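Local structure of ADP-dependent (S)-NAD(P)H-hydrate dehydratase (Enterococcus faecalis, 2R3B) at residues M62-C67 with D235-I240; I151-Q156 with E175-L179; V167-Q173 with S201-S207; F219-G223 with V259-S263. The protein probably catalyses the ADP-dependent dehydration of the S-form of NAD(P)HX, a damaged hydrated form of NAD(P)H, restoring NAD(P)H and releasing AMP and phosphate. One frame throughout, in Å; residues are numbered along the deposited sequence.

How the contacts relate
All four contacts belong to one ribokinase-like alpha/beta fold built on a central, mainly parallel sheet. Contact 3 joins strands 167-170 and 202-205 of that sheet. Contact 2 lies against it, its centre about 11 Å from that of contact 3, pairing helices 149-156 and 173-180, which flank strand 167-170 in the chain. Contacts 1 and 4, centres about 15 Å apart, meet where helix 233-247 packs on helix 252-269, and each also touches contact 3. Contact 1 ties helix 57-70 to a helix 168 residues later, so contacts 2 and 3 fall within the chain it spans. The predicted substrate residues Asp-235 and His-172 lie in contacts 1 and 3, respectively.

Contact 1: residues M62-C67 with D235-I240; sequences MSTEAC and DTLAGI. With EDO (1,2-ethanediol), chain L.
Ser-63 holds its OG anti to its own carbonyl carbon (chi1 -61°), which turns the hydroxyl onto the carbonyl of Asp-235; Asp-235 uses the same kind of rotamer (chi1 -56°), and its carboxylate meets the bent end of selenomethionine Met-62. Ser-63 OG donates to Asp-235 O at 2.7 Å, arriving above the carbonyl plane, while the helical N-H of Gly-239 reaches this oxygen from the opposite face. Helices 57-70 and 233-247 run roughly parallel here, their short axes 7.1 Å apart at a crossing angle of -37°. Gly-239 makes this closeness possible: its CA lies 3.6 Å from Ser-63 O in a CA-H...O contact, and the CA of Cys-67 faces Gly-239 O in another. Beside them, the methyl of Ala-66 presses on the turn of Thr-236, its CB 3.2 Å from Thr-236 O, and also meets CG1 of Ile-240. One water donates to both Met-62 O and Thr-236 OG1; this hydroxyl also bonds Gly-232 O. At the end predicted to face the substrate, Asp-235 OD2 takes a 2.6 Å hydrogen bond from O2 of an ethanediol, probably from the crystallisation liquor, and the CE of Met-62 lies 3.8 Å from OD2. Two donors on Asp-235 O fix the backbone beside a carboxylate predicted to bind NADPHX, and the ethanediol's hydroxyl indicates that this carboxylate can accept a hydrogen bond from an alcohol.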
# COMPACT_ATOMS: atom_id res chain seq x y z
N MSE B 62 -8.64 -9.83 -2.81
CA MSE B 62 -7.70 -10.92 -3.11
C MSE B 62 -8.02 -11.64 -4.44
O MSE B 62 -7.10 -11.93 -5.22
CB MSE B 62 -7.63 -11.88 -1.90
CG MSE B 62 -6.93 -11.23 -0.72
SE MSE B 62 -6.56 -12.40 0.72
CE MSE B 62 -8.31 -12.53 1.44
N SER B 63 -9.30 -11.87 -4.73
CA SER B 63 -9.66 -12.37 -6.04
C SER B 63 -9.25 -11.45 -7.16
O SER B 63 -8.84 -11.92 -8.24
CB SER B 63 -11.17 -12.56 -6.13
OG SER B 63 -11.62 -13.49 -5.19
N THR B 64 -9.41 -10.14 -6.95
CA THR B 64 -9.04 -9.14 -7.96
C THR B 64 -7.55 -9.20 -8.26
O THR B 64 -7.17 -9.21 -9.42
CB THR B 64 -9.47 -7.75 -7.48
OG1 THR B 64 -10.89 -7.78 -7.25
CG2 THR B 64 -9.09 -6.66 -8.52
N GLU B 65 -6.72 -9.25 -7.24
CA GLU B 65 -5.27 -9.29 -7.46
C GLU B 65 -4.89 -10.56 -8.27
O GLU B 65 -4.03 -10.52 -9.15
CB GLU B 65 -4.53 -9.25 -6.10
CG GLU B 65 -3.01 -9.15 -6.26
CD GLU B 65 -2.28 -8.58 -5.04
OE1 GLU B 65 -2.85 -8.68 -3.92
OE2 GLU B 65 -1.14 -8.04 -5.24
N ALA B 66 -5.53 -11.68 -7.94
CA ALA B 66 -5.29 -12.96 -8.64
C ALA B 66 -5.69 -12.83 -10.12
O ALA B 66 -4.95 -13.24 -11.02
CB ALA B 66 -6.13 -14.10 -7.96
N CYS B 67 -6.85 -12.24 -10.36
CA CYS B 67 -7.35 -12.11 -11.74
C CYS B 67 -6.45 -11.23 -12.63
O CYS B 67 -6.06 -11.64 -13.73
CB CYS B 67 -8.78 -11.57 -11.69
SG CYS B 67 -9.64 -11.55 -13.27
N ASP B 235 -10.43 -17.46 -2.27
CA ASP B 235 -10.69 -16.24 -3.04
C ASP B 235 -9.65 -16.08 -4.15
O ASP B 235 -9.97 -15.68 -5.27
CB ASP B 235 -10.60 -15.02 -2.13
CG ASP B 235 -11.54 -15.13 -0.92
OD1 ASP B 235 -12.67 -15.65 -1.09
OD2 ASP B 235 -11.13 -14.71 0.19
N THR B 236 -8.41 -16.36 -3.81
CA THR B 236 -7.31 -16.32 -4.78
C THR B 236 -7.51 -17.31 -5.93
O THR B 236 -7.40 -16.93 -7.13
CB THR B 236 -5.97 -16.49 -4.07
OG1 THR B 236 -5.83 -15.40 -3.14
CG2 THR B 236 -4.80 -16.44 -5.06
N LEU B 237 -7.81 -18.56 -5.58
CA LEU B 237 -8.06 -19.57 -6.60
C LEU B 237 -9.18 -19.15 -7.55
O LEU B 237 -9.07 -19.32 -8.76
CB LEU B 237 -8.44 -20.89 -5.96
CG LEU B 237 -8.88 -21.98 -6.92
CD1 LEU B 237 -7.79 -22.33 -8.00
CD2 LEU B 237 -9.32 -23.21 -6.13
N ALA B 238 -10.27 -18.63 -6.99
CA ALA B 238 -11.44 -18.24 -7.79
C ALA B 238 -11.04 -17.19 -8.79
O ALA B 238 -11.46 -17.25 -9.96
CB ALA B 238 -12.58 -17.74 -6.88
N GLY B 239 -10.19 -16.24 -8.38
CA GLY B 239 -9.70 -15.23 -9.29
C GLY B 239 -8.82 -15.73 -10.41
O GLY B 239 -8.88 -15.23 -11.53
N ILE B 240 -7.97 -16.70 -10.09
CA ILE B 240 -7.15 -17.39 -11.09
C ILE B 240 -8.02 -18.13 -12.09
O ILE B 240 -7.76 -18.07 -13.32
CB ILE B 240 -6.15 -18.37 -10.46
CG1 ILE B 240 -5.18 -17.63 -9.54
CG2 ILE B 240 -5.32 -19.03 -11.58
CD1 ILE B 240 -4.25 -18.50 -8.66
C1 EDO L . -11.50 -12.69 4.37
O1 EDO L . -12.77 -12.14 3.97
C2 EDO L . -10.88 -13.39 3.16
O2 EDO L . -11.73 -14.46 2.70
O HOH W 1 -4.76 -12.79 -4.02

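Contact 2: residues I151-Q156 with E175-L179; sequences ITLFSQ and EWQRL. With EDO (1,2-ethanediol), chain N.
Glu-175, in the first turn of helix 173-180, faces Ile-151 and Thr-152 of helix 149-156 in a helix-helix contact within the alpha/beta fold; the two helices run nearly parallel, 17° apart, with axes 9.1 Å from each other. Its extended chain crosses Ile-151 at about a right angle. OE1 bonds the backbone N of His-172, whereas OE2 accepts from a water that also bonds Thr-152 OG1. One turn later comes Arg-178, bent at chi3 (-77°), which sets the guanidinium across Thr-152: the CG2 methyl lies over one face. Thr-152 OG1 is 2.9 Å from Arg-178 NH1, but the angle is too poor for a hydrogen bond. The aliphatic part of Arg-178 runs past Ser-155, whose OG, in one of two modelled conformers, bonds Thr-152 O, and an ethanediol donates from O2 to Arg-178 O. Leu-179 closes the segment on the apolar side. Its branches part between two partners, CD2 touching Ile-151 CG2 at 4.1 Å and CD1 reaching Phe-154. The ring of Phe-154 also makes an edge-to-face contact with Phe-169 of the sheet, and Leu-179 CD1 meets it obliquely, 3.7 Å from Phe-154 CD1.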
# COMPACT_ATOMS: atom_id res chain seq x y z
N ILE B 151 -22.69 -20.08 -3.39
CA ILE B 151 -23.11 -21.49 -3.51
C ILE B 151 -24.22 -21.77 -2.48
O ILE B 151 -25.26 -22.36 -2.80
CB ILE B 151 -21.95 -22.47 -3.29
CG1 ILE B 151 -20.82 -22.21 -4.28
CG2 ILE B 151 -22.44 -23.95 -3.45
CD1 ILE B 151 -19.56 -23.02 -4.03
N THR B 152 -24.00 -21.33 -1.26
CA THR B 152 -24.98 -21.47 -0.20
C THR B 152 -26.29 -20.79 -0.55
O THR B 152 -27.37 -21.37 -0.39
CB THR B 152 -24.45 -20.92 1.11
OG1 THR B 152 -23.29 -21.66 1.48
CG2 THR B 152 -25.49 -21.03 2.25
N LEU B 153 -26.23 -19.55 -1.03
CA LEU B 153 -27.45 -18.84 -1.47
C LEU B 153 -28.13 -19.53 -2.65
O LEU B 153 -29.37 -19.56 -2.76
CB LEU B 153 -27.12 -17.40 -1.85
CG LEU B 153 -26.70 -16.48 -0.70
CD1 LEU B 153 -26.38 -15.07 -1.23
CD2 LEU B 153 -27.71 -16.44 0.45
N PHE B 154 -27.31 -20.05 -3.57
CA PHE B 154 -27.83 -20.75 -4.73
C PHE B 154 -28.64 -21.97 -4.29
O PHE B 154 -29.73 -22.21 -4.80
CB PHE B 154 -26.72 -21.18 -5.70
CG PHE B 154 -27.24 -21.94 -6.88
CD1 PHE B 154 -27.37 -23.34 -6.82
CD2 PHE B 154 -27.66 -21.29 -8.03
CE1 PHE B 154 -27.90 -24.05 -7.90
CE2 PHE B 154 -28.18 -22.02 -9.12
CZ PHE B 154 -28.30 -23.38 -9.06
N SER B 155 -28.09 -22.70 -3.33
CA SER B 155 -28.72 -23.93 -2.86
C SER B 155 -29.97 -23.64 -2.04
O SER B 155 -30.97 -24.36 -2.14
CB SER B 155 -27.72 -24.76 -2.07
OG SER B 155 -27.55 -24.27 -0.75
N GLN B 156 -29.93 -22.59 -1.23
CA GLN B 156 -31.09 -22.18 -0.44
C GLN B 156 -32.21 -21.53 -1.24
O GLN B 156 -33.34 -21.47 -0.77
CB GLN B 156 -30.64 -21.23 0.65
CG GLN B 156 -29.72 -21.87 1.67
CD GLN B 156 -29.16 -20.88 2.69
OE1 GLN B 156 -29.27 -19.65 2.54
NE2 GLN B 156 -28.57 -21.42 3.74
N GLU B 175 -20.01 -26.90 1.57
CA GLU B 175 -20.78 -26.22 0.54
C GLU B 175 -21.32 -27.26 -0.44
O GLU B 175 -22.47 -27.16 -0.88
CB GLU B 175 -19.94 -25.14 -0.17
CG GLU B 175 -19.77 -23.86 0.64
CD GLU B 175 -18.51 -23.03 0.32
OE1 GLU B 175 -17.65 -23.47 -0.48
OE2 GLU B 175 -18.38 -21.92 0.88
N TRP B 176 -20.50 -28.26 -0.77
CA TRP B 176 -20.94 -29.32 -1.69
C TRP B 176 -22.06 -30.19 -1.08
O TRP B 176 -22.98 -30.60 -1.79
CB TRP B 176 -19.76 -30.22 -2.03
CG TRP B 176 -20.01 -31.31 -3.01
CD1 TRP B 176 -19.61 -32.60 -2.86
CD2 TRP B 176 -20.70 -31.25 -4.28
NE1 TRP B 176 -19.94 -33.32 -3.96
CE2 TRP B 176 -20.63 -32.54 -4.84
CE3 TRP B 176 -21.33 -30.23 -5.02
CZ2 TRP B 176 -21.16 -32.84 -6.07
CZ3 TRP B 176 -21.89 -30.54 -6.23
CH2 TRP B 176 -21.82 -31.85 -6.75
N GLN B 177 -21.97 -30.44 0.22
CA GLN B 177 -23.04 -31.15 0.93
C GLN B 177 -24.35 -30.41 0.75
O GLN B 177 -25.38 -31.00 0.46
CB GLN B 177 -22.71 -31.25 2.42
CG GLN B 177 -23.79 -31.90 3.25
CD GLN B 177 -23.35 -32.11 4.68
OE1 GLN B 177 -22.38 -32.82 4.95
NE2 GLN B 177 -24.05 -31.48 5.61
N ARG B 178 -24.27 -29.10 0.88
CA ARG B 178 -25.43 -28.24 0.74
C ARG B 178 -25.97 -28.24 -0.68
O ARG B 178 -27.15 -28.35 -0.88
CB ARG B 178 -25.11 -26.82 1.23
CG ARG B 178 -26.31 -26.12 1.78
CD ARG B 178 -25.98 -24.73 2.32
NE ARG B 178 -25.33 -24.77 3.63
CZ ARG B 178 -24.04 -24.54 3.85
NH1 ARG B 178 -23.20 -24.23 2.86
NH2 ARG B 178 -23.57 -24.60 5.10
N LEU B 179 -25.09 -28.13 -1.68
CA LEU B 179 -25.52 -28.09 -3.08
C LEU B 179 -26.01 -29.45 -3.60
O LEU B 179 -27.04 -29.53 -4.26
CB LEU B 179 -24.37 -27.58 -3.94
CG LEU B 179 -24.55 -27.41 -5.45
CD1 LEU B 179 -25.66 -26.39 -5.73
CD2 LEU B 179 -23.23 -26.99 -6.05
C1 EDO N . -30.12 -25.43 1.19
O1 EDO N . -29.14 -25.54 2.22
C2 EDO N . -30.08 -26.63 0.25
O2 EDO N . -29.10 -27.60 0.63
O HOH W 2 -21.10 -20.92 2.32

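Contact 3: residues V167-Q173 with S201-S207; sequences VVFTPHQ and STIVLKS
Val-167 O and Thr-202 N open a ladder of parallel-strand hydrogen bonds that continues from Thr-202 O to Phe-169 N and from Phe-169 O to Val-204 N, the last at 2.8 Å and nearly straight (169°). Pro-171 O carries the pattern beyond the strands by accepting from Lys-206 N at 3.0 Å. The tight part lies on both sheet faces. On one, Val-168 crosses Val-204 at a slant, CG1 to CG2 3.8 Å, while Thr-170 lies alongside Val-204. On the other, Phe-169 sets its ring edge against Ser-201 CB and its CD1 3.7 Å from Ile-203 CD1, and Pro-171 crosses Ile-203 at about a right angle. Proline has no N-H to offer, and instead its CD sits 3.2 Å from Val-204 O. The C-terminal end is looser and partly exposed. There, one water links Gln-173 N and OE1 with Lys-206 O, and bent Lys-206 (chi3 -61°) brings CE to 3.4 Å from Thr-170 O. His-172, a predicted NADPHX-binding residue, sits at the N-cap of helix 173-180, its ND1 weakly bonding Met-174 N in the conformer described. Lys-206 lies close to Gly-234 of the predicted AMP site. Strand 143-147 pairs with 167-170 on the side away from 202-205, whose other neighbour is strand 211-213; helix 252-269 covers the Val-168 and Val-204 face, while Trp-176 and Leu-179 of helix 173-180 cover that of Phe-169 and Ile-203.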
# COMPACT_ATOMS: atom_id res chain seq x y z
N VAL B 167 -21.46 -22.94 -16.25
CA VAL B 167 -21.40 -22.62 -14.82
C VAL B 167 -20.35 -23.50 -14.17
O VAL B 167 -20.23 -24.72 -14.49
CB VAL B 167 -22.75 -22.79 -14.14
CG1 VAL B 167 -22.66 -22.40 -12.63
CG2 VAL B 167 -23.81 -21.94 -14.87
N VAL B 168 -19.55 -22.87 -13.30
CA VAL B 168 -18.47 -23.56 -12.54
C VAL B 168 -18.78 -23.29 -11.06
O VAL B 168 -18.79 -22.13 -10.63
CB VAL B 168 -17.08 -23.03 -12.89
CG1 VAL B 168 -15.98 -23.80 -12.12
CG2 VAL B 168 -16.84 -23.04 -14.40
N PHE B 169 -19.05 -24.33 -10.28
CA PHE B 169 -19.16 -24.19 -8.82
C PHE B 169 -17.84 -24.55 -8.18
O PHE B 169 -17.19 -25.52 -8.59
CB PHE B 169 -20.22 -25.11 -8.23
CG PHE B 169 -21.62 -24.79 -8.64
CD1 PHE B 169 -22.16 -25.36 -9.78
CD2 PHE B 169 -22.40 -23.93 -7.89
CE1 PHE B 169 -23.46 -25.09 -10.15
CE2 PHE B 169 -23.70 -23.67 -8.25
CZ PHE B 169 -24.24 -24.24 -9.39
N THR B 170 -17.42 -23.78 -7.18
CA THR B 170 -16.17 -24.08 -6.48
C THR B 170 -16.34 -24.35 -4.97
O THR B 170 -15.78 -23.61 -4.15
CB THR B 170 -15.19 -22.94 -6.69
OG1 THR B 170 -15.80 -21.72 -6.25
CG2 THR B 170 -14.84 -22.77 -8.18
N PRO B 171 -17.12 -25.39 -4.59
CA PRO B 171 -17.43 -25.61 -3.19
C PRO B 171 -16.34 -26.32 -2.41
O PRO B 171 -15.63 -27.15 -2.97
CB PRO B 171 -18.64 -26.56 -3.28
CG PRO B 171 -18.37 -27.37 -4.50
CD PRO B 171 -17.79 -26.37 -5.46
N HIS B 172 -16.20 -25.97 -1.13
CA HIS B 172 -15.50 -26.87 -0.22
C HIS B 172 -16.51 -27.96 0.18
O HIS B 172 -17.65 -27.93 -0.25
CB HIS B 172 -14.85 -26.13 0.96
CG HIS B 172 -15.80 -25.35 1.83
ND1 HIS B 172 -16.99 -25.86 2.29
CD2 HIS B 172 -15.69 -24.11 2.36
CE1 HIS B 172 -17.59 -24.97 3.05
NE2 HIS B 172 -16.82 -23.90 3.12
N GLN B 173 -16.07 -28.93 0.95
CA GLN B 173 -16.92 -30.12 1.23
C GLN B 173 -18.29 -29.83 1.85
O GLN B 173 -19.28 -30.47 1.48
CB GLN B 173 -16.10 -31.17 2.02
CG GLN B 173 -15.02 -31.83 1.10
CD GLN B 173 -13.82 -32.48 1.83
OE1 GLN B 173 -12.98 -31.80 2.47
NE2 GLN B 173 -13.69 -33.79 1.68
N SER B 201 -23.13 -28.93 -14.69
CA SER B 201 -22.12 -27.89 -14.51
C SER B 201 -20.80 -28.50 -14.09
O SER B 201 -20.73 -29.69 -13.81
CB SER B 201 -22.61 -26.92 -13.42
OG SER B 201 -23.80 -26.27 -13.85
N THR B 202 -19.75 -27.68 -14.04
CA THR B 202 -18.47 -28.15 -13.56
C THR B 202 -18.43 -27.96 -12.06
O THR B 202 -18.87 -26.92 -11.53
CB THR B 202 -17.33 -27.36 -14.20
OG1 THR B 202 -17.37 -27.55 -15.62
CG2 THR B 202 -15.98 -27.81 -13.66
N ILE B 203 -17.92 -28.96 -11.36
CA ILE B 203 -17.75 -28.88 -9.92
C ILE B 203 -16.27 -28.97 -9.57
O ILE B 203 -15.65 -30.00 -9.77
CB ILE B 203 -18.53 -29.97 -9.12
CG1 ILE B 203 -19.98 -30.10 -9.63
CG2 ILE B 203 -18.39 -29.73 -7.60
CD1 ILE B 203 -20.82 -28.83 -9.48
N VAL B 204 -15.70 -27.88 -9.04
CA VAL B 204 -14.34 -27.89 -8.51
C VAL B 204 -14.47 -28.15 -7.02
O VAL B 204 -14.81 -27.25 -6.24
CB VAL B 204 -13.61 -26.56 -8.77
CG1 VAL B 204 -12.18 -26.61 -8.24
CG2 VAL B 204 -13.64 -26.19 -10.24
N LEU B 205 -14.29 -29.41 -6.62
CA LEU B 205 -14.55 -29.82 -5.25
C LEU B 205 -13.26 -29.67 -4.49
O LEU B 205 -12.35 -30.50 -4.59
CB LEU B 205 -15.12 -31.24 -5.18
CG LEU B 205 -15.41 -31.80 -3.79
CD1 LEU B 205 -16.33 -30.84 -3.00
CD2 LEU B 205 -15.99 -33.23 -3.90
N LYS B 206 -13.17 -28.59 -3.73
CA LYS B 206 -11.90 -28.20 -3.13
C LYS B 206 -11.60 -29.04 -1.92
O LYS B 206 -12.50 -29.32 -1.13
CB LYS B 206 -11.93 -26.74 -2.68
CG LYS B 206 -12.13 -25.79 -3.86
CD LYS B 206 -11.92 -24.35 -3.47
CE LYS B 206 -12.88 -23.89 -2.41
NZ LYS B 206 -12.60 -22.46 -2.15
N SER B 207 -10.33 -29.42 -1.77
CA SER B 207 -9.88 -30.19 -0.60
C SER B 207 -8.37 -30.19 -0.56
O SER B 207 -7.74 -29.42 -1.28
CB SER B 207 -10.41 -31.62 -0.66
OG SER B 207 -9.75 -32.38 -1.68
O HOH W 3 -18.82 -25.59 -16.65
O HOH W 4 -13.15 -29.07 1.54

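Contact 4: residues F219-G223 with V259-S263; sequences FQNTG and VYLHS
In this ribokinase-like fold the turn that leaves sheet strand 219-220 is fastened to helix 252-269, one of the helices covering the sheet. Asn-221 and Ser-263 make the main polar link. With CG anti to the backbone N (chi1 -167°), the Asn-221 amide extends toward the helix, and ND2 donates to Ser-263 OG at 2.9 Å. The bond is nearly straight, 170° at the hydrogen, and its acceptor lies in the amide plane. Ser-263 OG in turn donates to Tyr-260 O within its own helix, approaching above the carbonyl plane, so the hydroxyl accepts from the asparagine amide and donates to the carbonyl of the preceding turn. In this conformer of Ser-263, one of two modelled, the two bonds orient amide and hydroxyl together. Val-259 CG1 adds an apolar contact, 3.9 Å from Asn-221 ND2. The Tyr-260 ring stands almost perpendicular to the amide, their planes 80° apart, and presents its edge: CD1 comes to 3.3 Å from Asn-221 OD1. At the same edge, CE1 meets Thr-222 OG1, whose hydroxyl also bonds Leu-23 O. Gly-223 passes close to Ser-263, its C 3.8 Å from the serine CB, and its buried backbone N has no partner in the model. On the strand side, Gln-220 NE2 donates to Asn-221 O on a lone pair. Tyr-260 also packs on helix 25-31. At the outer end, a water donates to Thr-222 OG1 at 2.8 Å and lies 3.0 Å from Tyr-260 OH, in the plane of the tyrosine ring.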
# COMPACT_ATOMS: atom_id res chain seq x y z
N PHE B 219 -10.62 -34.65 -13.20
CA PHE B 219 -9.22 -34.31 -12.98
C PHE B 219 -8.99 -34.33 -11.48
O PHE B 219 -9.80 -33.81 -10.72
CB PHE B 219 -8.92 -32.89 -13.45
CG PHE B 219 -9.20 -32.64 -14.90
CD1 PHE B 219 -8.22 -32.85 -15.85
CD2 PHE B 219 -10.41 -32.14 -15.30
CE1 PHE B 219 -8.47 -32.58 -17.19
CE2 PHE B 219 -10.66 -31.88 -16.64
CZ PHE B 219 -9.68 -32.10 -17.58
N GLN B 220 -7.84 -34.86 -11.09
CA GLN B 220 -7.45 -34.96 -9.70
C GLN B 220 -6.19 -34.14 -9.48
O GLN B 220 -5.16 -34.45 -10.05
CB GLN B 220 -7.14 -36.41 -9.35
CG GLN B 220 -6.67 -36.58 -7.91
CD GLN B 220 -7.70 -36.07 -6.93
OE1 GLN B 220 -8.78 -36.64 -6.79
NE2 GLN B 220 -7.37 -35.00 -6.24
N ASN B 221 -6.29 -33.07 -8.68
CA ASN B 221 -5.10 -32.27 -8.42
C ASN B 221 -4.14 -33.05 -7.52
O ASN B 221 -4.55 -33.87 -6.70
CB ASN B 221 -5.47 -30.95 -7.78
CG ASN B 221 -4.32 -29.98 -7.78
OD1 ASN B 221 -3.46 -29.99 -8.67
ND2 ASN B 221 -4.32 -29.10 -6.81
N THR B 222 -2.85 -32.80 -7.70
CA THR B 222 -1.82 -33.55 -7.01
C THR B 222 -0.97 -32.67 -6.10
O THR B 222 0.05 -33.10 -5.60
CB THR B 222 -0.90 -34.24 -8.02
OG1 THR B 222 -0.40 -33.29 -8.95
CG2 THR B 222 -1.67 -35.34 -8.79
N GLY B 223 -1.42 -31.43 -5.88
CA GLY B 223 -0.69 -30.49 -5.00
C GLY B 223 -1.62 -29.94 -3.95
O GLY B 223 -2.80 -30.28 -3.90
N VAL B 259 -6.39 -24.52 -11.24
CA VAL B 259 -6.33 -25.23 -9.96
C VAL B 259 -4.93 -25.76 -9.71
O VAL B 259 -4.39 -25.64 -8.61
CB VAL B 259 -7.37 -26.38 -9.96
CG1 VAL B 259 -7.18 -27.38 -8.76
CG2 VAL B 259 -8.77 -25.80 -9.98
N TYR B 260 -4.30 -26.33 -10.74
CA TYR B 260 -2.95 -26.85 -10.60
C TYR B 260 -1.92 -25.77 -10.31
O TYR B 260 -1.05 -25.93 -9.45
CB TYR B 260 -2.53 -27.63 -11.87
CG TYR B 260 -1.19 -28.31 -11.66
CD1 TYR B 260 -1.09 -29.48 -10.87
CD2 TYR B 260 -0.02 -27.77 -12.15
CE1 TYR B 260 0.14 -30.08 -10.63
CE2 TYR B 260 1.22 -28.37 -11.91
CZ TYR B 260 1.28 -29.52 -11.16
OH TYR B 260 2.52 -30.10 -10.94
N LEU B 261 -1.98 -24.67 -11.05
CA LEU B 261 -1.01 -23.60 -10.88
C LEU B 261 -1.13 -23.01 -9.49
O LEU B 261 -0.11 -22.75 -8.85
CB LEU B 261 -1.25 -22.47 -11.91
CG LEU B 261 -0.23 -21.33 -11.92
CD1 LEU B 261 1.18 -21.88 -12.07
CD2 LEU B 261 -0.62 -20.29 -13.01
N HIS B 262 -2.35 -22.77 -9.03
CA HIS B 262 -2.58 -22.25 -7.67
C HIS B 262 -1.83 -23.08 -6.59
O HIS B 262 -1.15 -22.53 -5.76
CB HIS B 262 -4.08 -22.21 -7.42
CG HIS B 262 -4.51 -21.85 -6.04
ND1 HIS B 262 -5.02 -22.78 -5.16
CD2 HIS B 262 -4.63 -20.64 -5.43
CE1 HIS B 262 -5.39 -22.17 -4.04
NE2 HIS B 262 -5.16 -20.87 -4.18
N SER B 263 -1.99 -24.40 -6.66
CA SER B 263 -1.33 -25.28 -5.69
C SER B 263 0.18 -25.47 -5.96
O SER B 263 0.93 -25.73 -5.01
CB SER B 263 -2.05 -26.61 -5.63
OG SER B 263 -2.03 -27.25 -6.89
O HOH W 5 2.26 -32.55 -9.25